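Local coordinates for 1-deoxy-D-xylulose 5-phosphate reductoisomerase (Zymomonas mobilis, PDB 1R0K), which catalyses the NADPH-dependent rearrangement and reduction of 1-deoxy-D-xylulose 5-phosphate to 2-C-methyl-D-erythritol 4-phosphate in isoprenoid biosynthesis, using a divalent metal ion, at residues B[93-98]-B[116-121]; B[57-62]-B[79-84]. All blocks are in the same frame, centred on the assembly; numbering follows the deposited sequence.

Contact 1 of 2, residues B[93-98]-B[116-121]; sequences GADWTM and KGKTVA
W96 lays its indole across two residues of the neighbouring strand, T119 and A121, which rise from the same face of the parallel sheet. From CB, on that face, the chain continues to CG, anti to the backbone N and beside the carbonyl carbon (chi1 -171°). Farther out, CD1 lies 3.5 Å from CG2 of T119. NE1 comes next, between that methyl and CB of A121, though its N-H is spent on the carbonyl of T273. CE2 touches CB of A121 more loosely, and CZ2 closes on the same CB at 3.5 Å. Both methyls approach the ring obliquely, and the backbone N of M98 lies 4.0 Å above its plane, toward the rim. M98, on this face too, brings CE to 3.9 Å from CB of A121. An alanine in place of W96 would probably leave the T119 and A121 methyls facing a gap and the T273 carbonyl without its indole donor.

Beneath this layer, three backbone bonds join the strands: T119 N to D95 O, T97 N to T119 O, and A121 N to T97 O, the last being the shortest at 2.7 Å. At the start of the strands two waters add to these bonds. One water donates to A94 O and T119 O and also bonds OG1 of T97; a second joins D95 O to OG1 of T119. The side chains of D95 and K118 cross at about a right angle, OD1 of D95 staying 5.4 Å from NZ of K118, while OD2 forms a salt bridge with R5. Strand 5-10 flanks 96-99 on its other edge, and helix 267-275 covers the W96 face. Strand 96-99, helix 107-115 and strand 119-122 form a beta-alpha-beta unit of the Rossmann-type NADPH-binding domain, with M98 packed against I16, a predicted cofactor-binding residue.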
ATOM      1  N   GLY B  93      -2.851 -11.842  31.850  1.00 17.03           N
ATOM      2  CA  GLY B  93      -3.855 -10.877  31.428  1.00 17.41           C
ATOM      3  C   GLY B  93      -3.489  -9.647  30.613  1.00 15.63           C
ATOM      4  O   GLY B  93      -4.327  -8.761  30.443  1.00 15.91           O
ATOM      5  N   ALA B  94      -2.269  -9.581  30.095  1.00 14.08           N
ATOM      6  CA  ALA B  94      -1.855  -8.425  29.301  1.00 13.10           C
ATOM      7  C   ALA B  94      -2.792  -8.193  28.122  1.00 12.90           C
ATOM      8  O   ALA B  94      -3.179  -9.138  27.435  1.00 10.68           O
ATOM      9  CB  ALA B  94      -0.443  -8.626  28.798  1.00 12.97           C
ATOM     10  N   ASP B  95      -3.158  -6.937  27.880  1.00 13.31           N
ATOM     11  CA  ASP B  95      -4.041  -6.641  26.759  1.00 13.44           C
ATOM     12  C   ASP B  95      -3.277  -6.849  25.456  1.00 13.79           C
ATOM     13  O   ASP B  95      -3.859  -7.197  24.431  1.00 11.89           O
ATOM     14  CB  ASP B  95      -4.552  -5.200  26.824  1.00 17.17           C
ATOM     15  CG  ASP B  95      -5.595  -4.906  25.754  1.00 22.29           C
ATOM     16  OD1 ASP B  95      -6.699  -5.498  25.818  1.00 23.34           O
ATOM     17  OD2 ASP B  95      -5.314  -4.093  24.844  1.00 23.63           O
ATOM     18  N   TRP B  96      -1.966  -6.641  25.505  1.00 10.79           N
ATOM     19  CA  TRP B  96      -1.134  -6.799  24.322  1.00 11.51           C
ATOM     20  C   TRP B  96       0.025  -7.718  24.661  1.00 11.75           C
ATOM     21  O   TRP B  96       0.767  -7.467  25.611  1.00 10.84           O
ATOM     22  CB  TRP B  96      -0.595  -5.448  23.864  1.00 10.61           C
ATOM     23  CG  TRP B  96       0.087  -5.488  22.536  1.00 10.51           C
ATOM     24  CD1 TRP B  96      -0.504  -5.403  21.309  1.00 10.38           C
ATOM     25  CD2 TRP B  96       1.497  -5.596  22.296  1.00  9.87           C
ATOM     26  NE1 TRP B  96       0.450  -5.441  20.319  1.00  9.31           N
ATOM     27  CE2 TRP B  96       1.685  -5.560  20.896  1.00 10.29           C
ATOM     28  CE3 TRP B  96       2.620  -5.716  23.130  1.00 10.61           C
ATOM     29  CZ2 TRP B  96       2.955  -5.641  20.307  1.00  9.62           C
ATOM     30  CZ3 TRP B  96       3.883  -5.798  22.546  1.00  9.59           C
ATOM     31  CH2 TRP B  96       4.039  -5.758  21.145  1.00 11.90           C
ATOM     32  N   THR B  97       0.178  -8.781  23.879  1.00 10.35           N
ATOM     33  CA  THR B  97       1.238  -9.754  24.106  1.00 10.86           C
ATOM     34  C   THR B  97       2.111  -9.967  22.887  1.00 12.62           C
ATOM     35  O   THR B  97       1.617 -10.301  21.812  1.00 12.59           O
ATOM     36  CB  THR B  97       0.670 -11.143  24.489  1.00 10.76           C
ATOM     37  OG1 THR B  97      -0.095 -11.036  25.692  1.00 10.37           O
ATOM     38  CG2 THR B  97       1.807 -12.153  24.694  1.00  9.20           C
ATOM     39  N   MET B  98       3.413  -9.773  23.058  1.00 11.75           N
ATOM     40  CA  MET B  98       4.355 -10.010  21.979  1.00 11.97           C
ATOM     41  C   MET B  98       4.809 -11.451  22.179  1.00 12.80           C
ATOM     42  O   MET B  98       5.460 -11.769  23.174  1.00 12.76           O
ATOM     43  CB  MET B  98       5.551  -9.052  22.081  1.00 11.49           C
ATOM     44  CG  MET B  98       6.733  -9.426  21.189  1.00 11.69           C
ATOM     45  SD  MET B  98       6.311  -9.632  19.440  1.00 12.04           S
ATOM     46  CE  MET B  98       6.211  -7.944  18.935  1.00 10.44           C
ATOM     47  N   LYS B 116      -6.576 -16.126  25.754  1.00 15.49           N
ATOM     48  CA  LYS B 116      -7.045 -15.061  26.642  1.00 15.04           C
ATOM     49  C   LYS B 116      -7.900 -14.077  25.864  1.00 14.60           C
ATOM     50  O   LYS B 116      -8.520 -13.183  26.438  1.00 15.54           O
ATOM     51  CB  LYS B 116      -5.871 -14.329  27.294  1.00 14.83           C
ATOM     52  CG  LYS B 116      -5.221 -15.107  28.415  1.00 15.99           C
ATOM     53  CD  LYS B 116      -6.217 -15.375  29.525  1.00 19.23           C
ATOM     54  CE  LYS B 116      -5.635 -16.295  30.574  1.00 21.71           C
ATOM     55  NZ  LYS B 116      -6.612 -16.561  31.664  1.00 24.07           N
ATOM     56  N   GLY B 117      -7.905 -14.233  24.545  1.00 13.19           N
ATOM     57  CA  GLY B 117      -8.730 -13.393  23.696  1.00 13.47           C
ATOM     58  C   GLY B 117      -8.426 -11.923  23.492  1.00 13.17           C
ATOM     59  O   GLY B 117      -9.250 -11.217  22.917  1.00 12.79           O
ATOM     60  N   LYS B 118      -7.271 -11.442  23.940  1.00 12.50           N
ATOM     61  CA  LYS B 118      -6.951 -10.033  23.741  1.00 13.05           C
ATOM     62  C   LYS B 118      -6.141  -9.850  22.463  1.00 13.24           C
ATOM     63  O   LYS B 118      -6.489 -10.413  21.423  1.00 14.75           O
ATOM     64  CB  LYS B 118      -6.200  -9.478  24.954  1.00 14.31           C
ATOM     65  CG  LYS B 118      -6.978  -9.617  26.252  1.00 16.42           C
ATOM     66  CD  LYS B 118      -8.383  -9.070  26.088  1.00 20.74           C
ATOM     67  CE  LYS B 118      -9.259  -9.425  27.276  1.00 24.91           C
ATOM     68  NZ  LYS B 118     -10.651  -8.918  27.088  1.00 27.99           N
ATOM     69  N   THR B 119      -5.068  -9.067  22.527  1.00 11.42           N
ATOM     70  CA  THR B 119      -4.250  -8.844  21.338  1.00 11.03           C
ATOM     71  C   THR B 119      -2.915  -9.567  21.433  1.00 11.38           C
ATOM     72  O   THR B 119      -2.207  -9.473  22.438  1.00 12.20           O
ATOM     73  CB  THR B 119      -4.005  -7.334  21.095  1.00 11.32           C
ATOM     74  OG1 THR B 119      -5.265  -6.671  20.948  1.00 10.72           O
ATOM     75  CG2 THR B 119      -3.195  -7.110  19.820  1.00  8.92           C
ATOM     76  N   VAL B 120      -2.586 -10.306  20.379  1.00 10.73           N
ATOM     77  CA  VAL B 120      -1.338 -11.050  20.327  1.00  9.67           C
ATOM     78  C   VAL B 120      -0.550 -10.704  19.073  1.00 10.22           C
ATOM     79  O   VAL B 120      -1.021 -10.922  17.953  1.00 11.79           O
ATOM     80  CB  VAL B 120      -1.590 -12.573  20.329  1.00  9.87           C
ATOM     81  CG1 VAL B 120      -0.265 -13.328  20.309  1.00  8.66           C
ATOM     82  CG2 VAL B 120      -2.411 -12.963  21.554  1.00 10.30           C
ATOM     83  N   ALA B 121       0.636 -10.136  19.262  1.00  9.45           N
ATOM     84  CA  ALA B 121       1.513  -9.810  18.137  1.00 10.50           C
ATOM     85  C   ALA B 121       2.335 -11.092  17.995  1.00 12.19           C
ATOM     86  O   ALA B 121       3.108 -11.448  18.888  1.00 13.33           O
ATOM     87  CB  ALA B 121       2.415  -8.606  18.486  1.00  9.21           C
TER
HETATM   88  O   HOH W   1      -2.667 -10.215  25.047  1.00 13.47           O
HETATM   89  O   HOH W   2      -6.516  -6.224  23.062  1.00 26.14           O

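Contact 2 of 2, residues B[57-62]-B[79-84]; sequences AVIADP and AAAGAD
A57-I59 and A79-A81 run parallel as paired strands, their axes 4.6 Å apart at closest and inclined by 28°. A80 is gripped at both its polar backbone atoms: its N donates to A57 O, and its O receives I59 N at 3.0 Å with an N-H...O angle of 163°. Beyond the strands, G82 N turns to I59 O at 3.1 Å and makes a second, weak bond to A60 O. G82 occupies the N-cap position of helix 83-90 with a positive phi of 99°; at its backbone angles a CB would be pressed against the carbonyl O of A81, which favours glycine here.

On one face CG2 of V58 meets CB of A80 at 3.9 Å, and helix 83-90 packs over V58. On the other, I59 has CG2 in the crowded position between its backbone N and carbonyl carbon. From there this methyl presses on CB of A81 at 3.4 Å, tighter than usual for two carbons. CG of P62 rests on CA of G82, 3.7 Å away. The carboxylate of D61 serves other partners: OD1 accepts the N-H of S63 and OD2 forms a salt bridge with R40, a predicted NADPH-binding residue. With methyl groups and one proline ring as its side-chain contacts, the pairing depends on backbone bonds for its polar links.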
ATOM      1  N   ALA B  57       9.180 -11.527  35.940  1.00 16.90           N
ATOM      2  CA  ALA B  57      10.196 -11.862  34.952  1.00 16.75           C
ATOM      3  C   ALA B  57      10.375 -13.372  34.998  1.00 18.93           C
ATOM      4  O   ALA B  57      10.543 -13.955  36.069  1.00 17.63           O
ATOM      5  CB  ALA B  57      11.509 -11.167  35.283  1.00 19.65           C
ATOM      6  N   VAL B  58      10.340 -14.013  33.838  1.00 18.90           N
ATOM      7  CA  VAL B  58      10.482 -15.456  33.798  1.00 17.56           C
ATOM      8  C   VAL B  58      11.650 -15.901  32.945  1.00 19.22           C
ATOM      9  O   VAL B  58      11.782 -15.497  31.790  1.00 18.09           O
ATOM     10  CB  VAL B  58       9.205 -16.126  33.254  1.00 16.35           C
ATOM     11  CG1 VAL B  58       9.310 -17.638  33.390  1.00 17.78           C
ATOM     12  CG2 VAL B  58       7.988 -15.613  33.998  1.00 17.06           C
ATOM     13  N   ILE B  59      12.513 -16.726  33.527  1.00 19.62           N
ATOM     14  CA  ILE B  59      13.641 -17.261  32.790  1.00 20.46           C
ATOM     15  C   ILE B  59      13.234 -18.699  32.452  1.00 21.23           C
ATOM     16  O   ILE B  59      12.901 -19.485  33.335  1.00 22.14           O
ATOM     17  CB  ILE B  59      14.940 -17.216  33.639  1.00 20.71           C
ATOM     18  CG1 ILE B  59      16.146 -17.543  32.757  1.00 19.20           C
ATOM     19  CG2 ILE B  59      14.838 -18.166  34.827  1.00 20.80           C
ATOM     20  CD1 ILE B  59      16.406 -16.509  31.687  1.00 17.97           C
ATOM     21  N   ALA B  60      13.228 -19.023  31.165  1.00 21.58           N
ATOM     22  CA  ALA B  60      12.821 -20.346  30.701  1.00 22.93           C
ATOM     23  C   ALA B  60      13.605 -21.498  31.316  1.00 24.51           C
ATOM     24  O   ALA B  60      13.032 -22.512  31.712  1.00 23.40           O
ATOM     25  CB  ALA B  60      12.919 -20.408  29.181  1.00 20.77           C
ATOM     26  N   ASP B  61      14.919 -21.339  31.386  1.00 26.01           N
ATOM     27  CA  ASP B  61      15.789 -22.370  31.928  1.00 28.15           C
ATOM     28  C   ASP B  61      15.671 -22.462  33.451  1.00 27.35           C
ATOM     29  O   ASP B  61      16.085 -21.553  34.170  1.00 26.71           O
ATOM     30  CB  ASP B  61      17.233 -22.065  31.530  1.00 31.80           C
ATOM     31  CG  ASP B  61      18.133 -23.267  31.650  1.00 35.99           C
ATOM     32  OD1 ASP B  61      18.210 -23.833  32.761  1.00 37.65           O
ATOM     33  OD2 ASP B  61      18.758 -23.645  30.634  1.00 37.88           O
ATOM     34  N   PRO B  62      15.108 -23.569  33.965  1.00 27.47           N
ATOM     35  CA  PRO B  62      14.956 -23.729  35.415  1.00 27.48           C
ATOM     36  C   PRO B  62      16.289 -23.621  36.142  1.00 27.28           C
ATOM     37  O   PRO B  62      16.350 -23.175  37.285  1.00 27.80           O
ATOM     38  CB  PRO B  62      14.345 -25.123  35.549  1.00 27.42           C
ATOM     39  CG  PRO B  62      13.582 -25.282  34.277  1.00 28.36           C
ATOM     40  CD  PRO B  62      14.547 -24.729  33.253  1.00 26.80           C
ATOM     41  N   ALA B  79       9.984 -13.109  40.447  1.00 27.50           N
ATOM     42  CA  ALA B  79      10.886 -13.985  39.711  1.00 24.63           C
ATOM     43  C   ALA B  79      10.275 -15.372  39.541  1.00 23.51           C
ATOM     44  O   ALA B  79       9.683 -15.918  40.471  1.00 23.77           O
ATOM     45  CB  ALA B  79      12.214 -14.088  40.435  1.00 26.23           C
ATOM     46  N   ALA B  80      10.412 -15.933  38.345  1.00 21.92           N
ATOM     47  CA  ALA B  80       9.885 -17.264  38.066  1.00 21.36           C
ATOM     48  C   ALA B  80      10.763 -17.934  37.022  1.00 21.09           C
ATOM     49  O   ALA B  80      11.569 -17.273  36.364  1.00 21.45           O
ATOM     50  CB  ALA B  80       8.444 -17.173  37.574  1.00 20.83           C
ATOM     51  N   ALA B  81      10.620 -19.246  36.878  1.00 20.62           N
ATOM     52  CA  ALA B  81      11.421 -19.987  35.910  1.00 21.73           C
ATOM     53  C   ALA B  81      10.743 -21.286  35.498  1.00 21.26           C
ATOM     54  O   ALA B  81       9.845 -21.773  36.185  1.00 21.20           O
ATOM     55  CB  ALA B  81      12.800 -20.286  36.500  1.00 22.41           C
ATOM     56  N   GLY B  82      11.177 -21.842  34.371  1.00 21.45           N
ATOM     57  CA  GLY B  82      10.607 -23.092  33.898  1.00 20.45           C
ATOM     58  C   GLY B  82       9.553 -22.920  32.824  1.00 21.29           C
ATOM     59  O   GLY B  82       8.980 -21.840  32.670  1.00 20.60           O
ATOM     60  N   ALA B  83       9.291 -24.000  32.091  1.00 20.65           N
ATOM     61  CA  ALA B  83       8.310 -23.993  31.012  1.00 19.63           C
ATOM     62  C   ALA B  83       6.909 -23.588  31.463  1.00 20.52           C
ATOM     63  O   ALA B  83       6.257 -22.760  30.815  1.00 18.67           O
ATOM     64  CB  ALA B  83       8.263 -25.368  30.347  1.00 20.70           C
ATOM     65  N   ASP B  84       6.435 -24.166  32.563  1.00 19.24           N
ATOM     66  CA  ASP B  84       5.096 -23.832  33.043  1.00 20.42           C
ATOM     67  C   ASP B  84       4.982 -22.348  33.385  1.00 18.45           C
ATOM     68  O   ASP B  84       3.952 -21.721  33.135  1.00 16.55           O
ATOM     69  CB  ASP B  84       4.727 -24.666  34.277  1.00 22.30           C
ATOM     70  CG  ASP B  84       4.696 -26.156  33.990  1.00 27.74           C
ATOM     71  OD1 ASP B  84       4.300 -26.544  32.869  1.00 25.66           O
ATOM     72  OD2 ASP B  84       5.056 -26.943  34.894  1.00 32.12           O
TER

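Both contacts pair strands of one seven-stranded parallel sheet, each closing a beta-alpha-beta unit, yet they share no element and their centres lie about 19 Å apart. Contact 2 comes first in the chain, and helix 83-90 leads from it to strand 96-99 of contact 1. Contact 1 is the more buried, with strand 5-10 on one flank and strand 145-148 on the other. Contact 2 includes 78-81, an outermost strand of the sheet within this chain, and is partly buried. Their chemistry differs as well: an aromatic ring and bridging waters supplement the backbone bonds at 93-98/116-121, whereas 57-62/79-84 uses aliphatic groups, several of them alanine methyls, and a glycine-led helix start.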